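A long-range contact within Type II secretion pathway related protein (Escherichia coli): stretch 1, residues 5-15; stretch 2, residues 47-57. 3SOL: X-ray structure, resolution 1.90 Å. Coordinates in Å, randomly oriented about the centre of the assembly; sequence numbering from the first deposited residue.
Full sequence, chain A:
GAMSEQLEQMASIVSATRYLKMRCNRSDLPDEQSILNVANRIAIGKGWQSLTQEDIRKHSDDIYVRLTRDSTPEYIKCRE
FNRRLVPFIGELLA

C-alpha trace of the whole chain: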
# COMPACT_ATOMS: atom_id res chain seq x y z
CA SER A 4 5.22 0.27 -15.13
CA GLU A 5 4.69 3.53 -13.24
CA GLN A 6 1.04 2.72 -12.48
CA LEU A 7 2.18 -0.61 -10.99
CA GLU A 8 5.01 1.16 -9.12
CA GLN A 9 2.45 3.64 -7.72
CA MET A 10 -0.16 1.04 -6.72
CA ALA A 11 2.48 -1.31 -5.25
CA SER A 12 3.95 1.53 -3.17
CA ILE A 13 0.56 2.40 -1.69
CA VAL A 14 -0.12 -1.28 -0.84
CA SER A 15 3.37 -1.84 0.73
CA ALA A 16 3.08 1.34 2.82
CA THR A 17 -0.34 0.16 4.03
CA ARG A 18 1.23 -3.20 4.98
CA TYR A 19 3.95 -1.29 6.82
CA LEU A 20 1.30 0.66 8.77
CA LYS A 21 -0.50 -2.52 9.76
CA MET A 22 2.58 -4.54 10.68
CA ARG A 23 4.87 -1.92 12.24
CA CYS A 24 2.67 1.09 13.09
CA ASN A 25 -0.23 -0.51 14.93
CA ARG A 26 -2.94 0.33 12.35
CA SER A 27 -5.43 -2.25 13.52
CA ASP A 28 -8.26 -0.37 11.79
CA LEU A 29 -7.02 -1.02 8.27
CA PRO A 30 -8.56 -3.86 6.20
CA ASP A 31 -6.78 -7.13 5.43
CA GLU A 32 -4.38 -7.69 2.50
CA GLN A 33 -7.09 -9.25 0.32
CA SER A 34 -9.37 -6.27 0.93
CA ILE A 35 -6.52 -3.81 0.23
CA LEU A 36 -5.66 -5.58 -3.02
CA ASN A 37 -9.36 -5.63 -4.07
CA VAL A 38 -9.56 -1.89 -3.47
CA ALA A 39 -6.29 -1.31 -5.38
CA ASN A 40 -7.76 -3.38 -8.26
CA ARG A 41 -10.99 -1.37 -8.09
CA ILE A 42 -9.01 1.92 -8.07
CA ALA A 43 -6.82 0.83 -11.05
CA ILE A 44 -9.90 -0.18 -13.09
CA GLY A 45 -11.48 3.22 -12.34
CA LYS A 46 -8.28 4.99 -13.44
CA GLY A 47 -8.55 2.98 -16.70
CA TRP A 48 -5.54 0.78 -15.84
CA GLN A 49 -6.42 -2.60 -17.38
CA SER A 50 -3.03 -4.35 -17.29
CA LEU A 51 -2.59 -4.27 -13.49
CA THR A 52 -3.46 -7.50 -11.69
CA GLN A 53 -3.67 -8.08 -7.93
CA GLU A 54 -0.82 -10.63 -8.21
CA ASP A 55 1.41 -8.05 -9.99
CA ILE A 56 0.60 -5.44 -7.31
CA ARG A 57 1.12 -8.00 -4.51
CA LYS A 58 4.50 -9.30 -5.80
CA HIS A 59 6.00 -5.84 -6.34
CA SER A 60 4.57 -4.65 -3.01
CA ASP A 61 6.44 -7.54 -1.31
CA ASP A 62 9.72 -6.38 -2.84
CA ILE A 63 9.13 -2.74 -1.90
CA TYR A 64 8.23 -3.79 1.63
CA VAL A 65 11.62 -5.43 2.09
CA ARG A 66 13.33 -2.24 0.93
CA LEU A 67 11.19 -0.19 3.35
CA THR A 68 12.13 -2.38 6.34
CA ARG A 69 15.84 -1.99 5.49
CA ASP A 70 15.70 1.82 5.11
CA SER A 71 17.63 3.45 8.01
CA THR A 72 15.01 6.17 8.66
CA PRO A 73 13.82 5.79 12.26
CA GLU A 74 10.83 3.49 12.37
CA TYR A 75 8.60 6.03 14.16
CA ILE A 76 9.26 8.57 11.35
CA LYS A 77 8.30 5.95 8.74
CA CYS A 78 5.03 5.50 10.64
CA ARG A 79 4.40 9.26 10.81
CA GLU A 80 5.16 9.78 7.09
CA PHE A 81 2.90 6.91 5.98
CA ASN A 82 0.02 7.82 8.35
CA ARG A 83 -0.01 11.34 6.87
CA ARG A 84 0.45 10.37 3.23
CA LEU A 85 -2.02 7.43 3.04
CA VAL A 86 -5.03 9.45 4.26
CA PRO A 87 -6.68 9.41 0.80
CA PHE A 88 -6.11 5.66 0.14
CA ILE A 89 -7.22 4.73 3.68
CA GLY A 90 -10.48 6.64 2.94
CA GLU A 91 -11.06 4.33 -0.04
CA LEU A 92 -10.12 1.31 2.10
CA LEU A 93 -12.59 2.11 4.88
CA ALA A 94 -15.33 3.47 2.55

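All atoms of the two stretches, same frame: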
# COMPACT_ATOMS: atom_id res chain seq x y z
N GLU A 5 4.82 2.50 -14.27
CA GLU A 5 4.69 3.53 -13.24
C GLU A 5 3.37 3.43 -12.48
O GLU A 5 3.31 3.81 -11.32
CB GLU A 5 4.83 4.93 -13.84
CG GLU A 5 6.19 5.22 -14.48
CD GLU A 5 7.34 5.26 -13.47
OE1 GLU A 5 7.11 5.60 -12.29
OE2 GLU A 5 8.49 4.97 -13.88
N GLN A 6 2.33 2.92 -13.12
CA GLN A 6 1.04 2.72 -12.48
C GLN A 6 1.17 1.58 -11.46
O GLN A 6 0.64 1.66 -10.35
CB GLN A 6 -0.05 2.40 -13.50
CG GLN A 6 -0.41 3.56 -14.46
CD GLN A 6 0.68 3.88 -15.47
OE1 GLN A 6 1.40 2.99 -15.94
NE2 GLN A 6 0.82 5.16 -15.81
N LEU A 7 1.88 0.53 -11.86
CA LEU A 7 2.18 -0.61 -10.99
C LEU A 7 3.08 -0.18 -9.83
O LEU A 7 2.83 -0.55 -8.67
CB LEU A 7 2.87 -1.74 -11.77
CG LEU A 7 3.29 -3.00 -11.01
CD1 LEU A 7 2.17 -3.54 -10.16
CD2 LEU A 7 3.77 -4.06 -11.97
N GLU A 8 4.12 0.59 -10.14
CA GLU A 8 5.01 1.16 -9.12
C GLU A 8 4.22 1.98 -8.09
O GLU A 8 4.43 1.82 -6.88
CB GLU A 8 6.09 2.03 -9.77
CG GLU A 8 7.28 2.35 -8.85
CD GLU A 8 8.28 1.19 -8.73
OE1 GLU A 8 8.84 0.77 -9.78
OE2 GLU A 8 8.51 0.72 -7.59
N GLN A 9 3.34 2.84 -8.57
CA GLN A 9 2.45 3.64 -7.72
C GLN A 9 1.56 2.75 -6.84
O GLN A 9 1.61 2.85 -5.62
CB GLN A 9 1.56 4.56 -8.58
CG GLN A 9 0.30 5.11 -7.87
CD GLN A 9 -0.29 6.34 -8.56
OE1 GLN A 9 -0.13 6.54 -9.77
NE2 GLN A 9 -0.96 7.19 -7.78
N MET A 10 0.75 1.91 -7.46
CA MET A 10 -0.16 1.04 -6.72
C MET A 10 0.58 0.16 -5.72
O MET A 10 0.15 0.04 -4.60
CB MET A 10 -0.99 0.15 -7.65
CG MET A 10 -2.07 0.87 -8.48
SD MET A 10 -3.18 1.95 -7.53
CE MET A 10 -3.44 0.96 -6.06
N ALA A 11 1.70 -0.44 -6.13
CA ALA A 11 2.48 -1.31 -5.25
C ALA A 11 3.02 -0.55 -4.04
O ALA A 11 3.06 -1.08 -2.94
CB ALA A 11 3.61 -1.98 -6.01
N SER A 12 3.43 0.69 -4.25
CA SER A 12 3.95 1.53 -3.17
C SER A 12 2.90 1.85 -2.12
O SER A 12 3.18 1.81 -0.91
CB SER A 12 4.53 2.81 -3.74
OG SER A 12 5.63 2.50 -4.59
N ILE A 13 1.69 2.16 -2.58
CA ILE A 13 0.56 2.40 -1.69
C ILE A 13 0.23 1.15 -0.87
O ILE A 13 0.02 1.24 0.35
CB ILE A 13 -0.68 2.85 -2.48
CG1 ILE A 13 -0.44 4.27 -3.02
CG2 ILE A 13 -1.89 2.83 -1.58
CD1 ILE A 13 -1.30 4.64 -4.22
N VAL A 14 0.17 -0.01 -1.52
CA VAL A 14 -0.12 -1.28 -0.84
C VAL A 14 0.98 -1.67 0.17
O VAL A 14 0.68 -2.10 1.28
CB VAL A 14 -0.41 -2.39 -1.87
CG1 VAL A 14 -0.41 -3.78 -1.23
CG2 VAL A 14 -1.76 -2.12 -2.57
N SER A 15 2.26 -1.49 -0.19
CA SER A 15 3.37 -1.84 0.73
C SER A 15 3.41 -0.92 1.94
O SER A 15 3.69 -1.36 3.05
CB SER A 15 4.73 -1.79 0.03
OG SER A 15 4.92 -0.50 -0.49
N GLY A 47 -8.70 3.49 -15.34
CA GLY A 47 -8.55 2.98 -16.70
C GLY A 47 -7.34 2.07 -16.89
O GLY A 47 -7.00 1.74 -18.02
N TRP A 48 -6.71 1.66 -15.79
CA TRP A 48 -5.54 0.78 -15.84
C TRP A 48 -6.00 -0.69 -15.92
O TRP A 48 -6.44 -1.27 -14.92
CB TRP A 48 -4.64 0.99 -14.61
CG TRP A 48 -4.17 2.41 -14.41
CD1 TRP A 48 -4.10 3.39 -15.37
CD2 TRP A 48 -3.67 3.00 -13.20
NE1 TRP A 48 -3.61 4.55 -14.81
CE2 TRP A 48 -3.34 4.34 -13.49
CE3 TRP A 48 -3.48 2.52 -11.90
CZ2 TRP A 48 -2.82 5.21 -12.52
CZ3 TRP A 48 -2.96 3.39 -10.94
CH2 TRP A 48 -2.64 4.72 -11.26
N GLN A 49 -5.88 -1.27 -17.10
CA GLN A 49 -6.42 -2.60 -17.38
C GLN A 49 -5.39 -3.71 -17.17
O GLN A 49 -5.74 -4.83 -16.81
CB GLN A 49 -6.98 -2.64 -18.81
CG GLN A 49 -7.99 -1.52 -19.08
CD GLN A 49 -8.80 -1.70 -20.36
OE1 GLN A 49 -8.27 -2.08 -21.41
NE2 GLN A 49 -10.09 -1.40 -20.28
N SER A 50 -4.12 -3.37 -17.38
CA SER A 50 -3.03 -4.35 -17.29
C SER A 50 -2.75 -4.83 -15.86
O SER A 50 -2.35 -5.98 -15.66
CB SER A 50 -1.73 -3.76 -17.86
OG SER A 50 -1.08 -2.90 -16.92
N LEU A 51 -2.95 -3.96 -14.88
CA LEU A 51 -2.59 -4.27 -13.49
C LEU A 51 -3.44 -5.38 -12.90
O LEU A 51 -4.67 -5.28 -12.88
CB LEU A 51 -2.74 -3.03 -12.60
CG LEU A 51 -1.73 -1.90 -12.74
CD1 LEU A 51 -1.98 -0.88 -11.65
CD2 LEU A 51 -0.31 -2.44 -12.65
N THR A 52 -2.79 -6.42 -12.40
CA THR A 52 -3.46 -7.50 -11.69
C THR A 52 -3.14 -7.40 -10.20
O THR A 52 -2.16 -6.75 -9.82
CB THR A 52 -3.00 -8.87 -12.21
OG1 THR A 52 -1.58 -9.01 -12.02
CG2 THR A 52 -3.31 -9.02 -13.69
N GLN A 53 -3.97 -8.02 -9.36
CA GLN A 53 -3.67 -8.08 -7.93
C GLN A 53 -2.39 -8.87 -7.65
O GLN A 53 -1.67 -8.53 -6.74
CB GLN A 53 -4.85 -8.65 -7.13
CG GLN A 53 -6.08 -7.75 -7.13
CD GLN A 53 -7.25 -8.35 -6.39
OE1 GLN A 53 -7.12 -8.75 -5.24
NE2 GLN A 53 -8.40 -8.44 -7.06
N GLU A 54 -2.09 -9.92 -8.42
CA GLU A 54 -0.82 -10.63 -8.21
C GLU A 54 0.40 -9.77 -8.55
O GLU A 54 1.40 -9.83 -7.84
CB GLU A 54 -0.77 -11.95 -8.98
CG GLU A 54 -0.68 -11.81 -10.46
CD GLU A 54 -0.92 -13.13 -11.18
OE1 GLU A 54 -0.21 -14.11 -10.86
OE2 GLU A 54 -1.83 -13.18 -12.05
N ASP A 55 0.33 -8.98 -9.63
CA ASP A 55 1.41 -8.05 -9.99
C ASP A 55 1.63 -7.05 -8.86
O ASP A 55 2.77 -6.83 -8.41
CB ASP A 55 1.08 -7.27 -11.29
CG ASP A 55 1.30 -8.09 -12.56
OD1 ASP A 55 1.58 -9.31 -12.47
OD2 ASP A 55 1.16 -7.51 -13.67
N ILE A 56 0.54 -6.44 -8.40
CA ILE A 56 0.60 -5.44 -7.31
C ILE A 56 1.16 -6.07 -6.03
O ILE A 56 2.00 -5.47 -5.36
CB ILE A 56 -0.80 -4.81 -7.01
CG1 ILE A 56 -1.29 -3.99 -8.22
CG2 ILE A 56 -0.76 -3.95 -5.74
CD1 ILE A 56 -2.81 -3.79 -8.28
N ARG A 57 0.69 -7.28 -5.71
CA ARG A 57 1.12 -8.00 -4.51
C ARG A 57 2.62 -8.33 -4.56
O ARG A 57 3.34 -8.07 -3.59
CB ARG A 57 0.29 -9.28 -4.31
CG ARG A 57 0.54 -10.00 -2.97
CD ARG A 57 0.14 -11.48 -3.02
NE ARG A 57 1.00 -12.24 -3.93
CZ ARG A 57 0.60 -13.00 -4.95
NH1 ARG A 57 -0.70 -13.16 -5.25
NH2 ARG A 57 1.51 -13.63 -5.70

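Residues 5-15 form a continuous helix, held by i to i+4 backbone bonds such as Met-10 N to Gln-6 O (2.9 Å). The second stretch leaves a preceding helix at Gly-47, whose positive phi (83°) belongs to a Schellman motif, runs through a loop, and enters a new helix at Gln-53. Thr-52 caps that helix: Thr-52 OG1 accepts from Asp-55 N at 3.1 Å, with an N-H...O angle of 157°. The two helix axes approach to 9.2 Å and their directions differ by 66°, so they cross steeply and the fit is local. The backbones come close at Ala-11 and Ile-56, with CA atoms 5.0 Å apart, whereas the CA atoms of Gln-6 and Trp-48 stand 7.6 Å apart.

The helix crossing is a knob-into-hole fit. Ile-56 is the knob, and Leu-7, Met-10, Ala-11 and Val-14 form the hollow. Ile-56 CG2 lies 3.8 Å from Val-14 CG2, while Ile-56 CG1 lies 4.0 Å from Leu-7 CD1 and 4.2 Å from Met-10 CB. The small side chain of Ala-11 suits the close backbone approach; Ala-11 CB is 3.9 Å from Ile-56 O. Leu-7 leaves its backbone sideways, but its end comes nearer to the second stretch, and Leu-7 CD1 reaches the backbone of the new helix, 3.8 Å from both Asp-55 O and Ile-56 N.

Leu-51, just before the cap, points toward the first helix and extends the apolar contact. The two methyls of Leu-51 meet different neighbours: CD2 packs 3.4 Å from Leu-7 CB, and CD1 packs 3.6 Å from Met-10 CG. Both distances indicate close van der Waals packing, the first of them tight for two aliphatic carbons.

Trp-48 covers the other end of the contact, with 91 Å² of its surface buried by the first helix. Gln-6 lies over one face of the indole: Gln-6 CG is 3.4 Å from the centroid of the Trp-48 five-membered ring and 20° off the normal, the geometry of a CH-pi interaction. Met-10 instead meets the ring edge. Met-10 CG is 3.6 Å from Trp-48 CZ3, and Met-10 SD is 5.1 Å from the centroid of the Trp-48 six-membered ring, 83° off the normal, a sulfur-aromatic contact. Gln-9 OE1 approaches Trp-48 CH2 obliquely at 3.4 Å.

No hydrogen bond crosses between the stretches. Backbone bonds and the Thr-52 cap organise each side internally, while the 504 Å² of surface buried between them, both sides summed, rests on apolar packing and contacts with the indole.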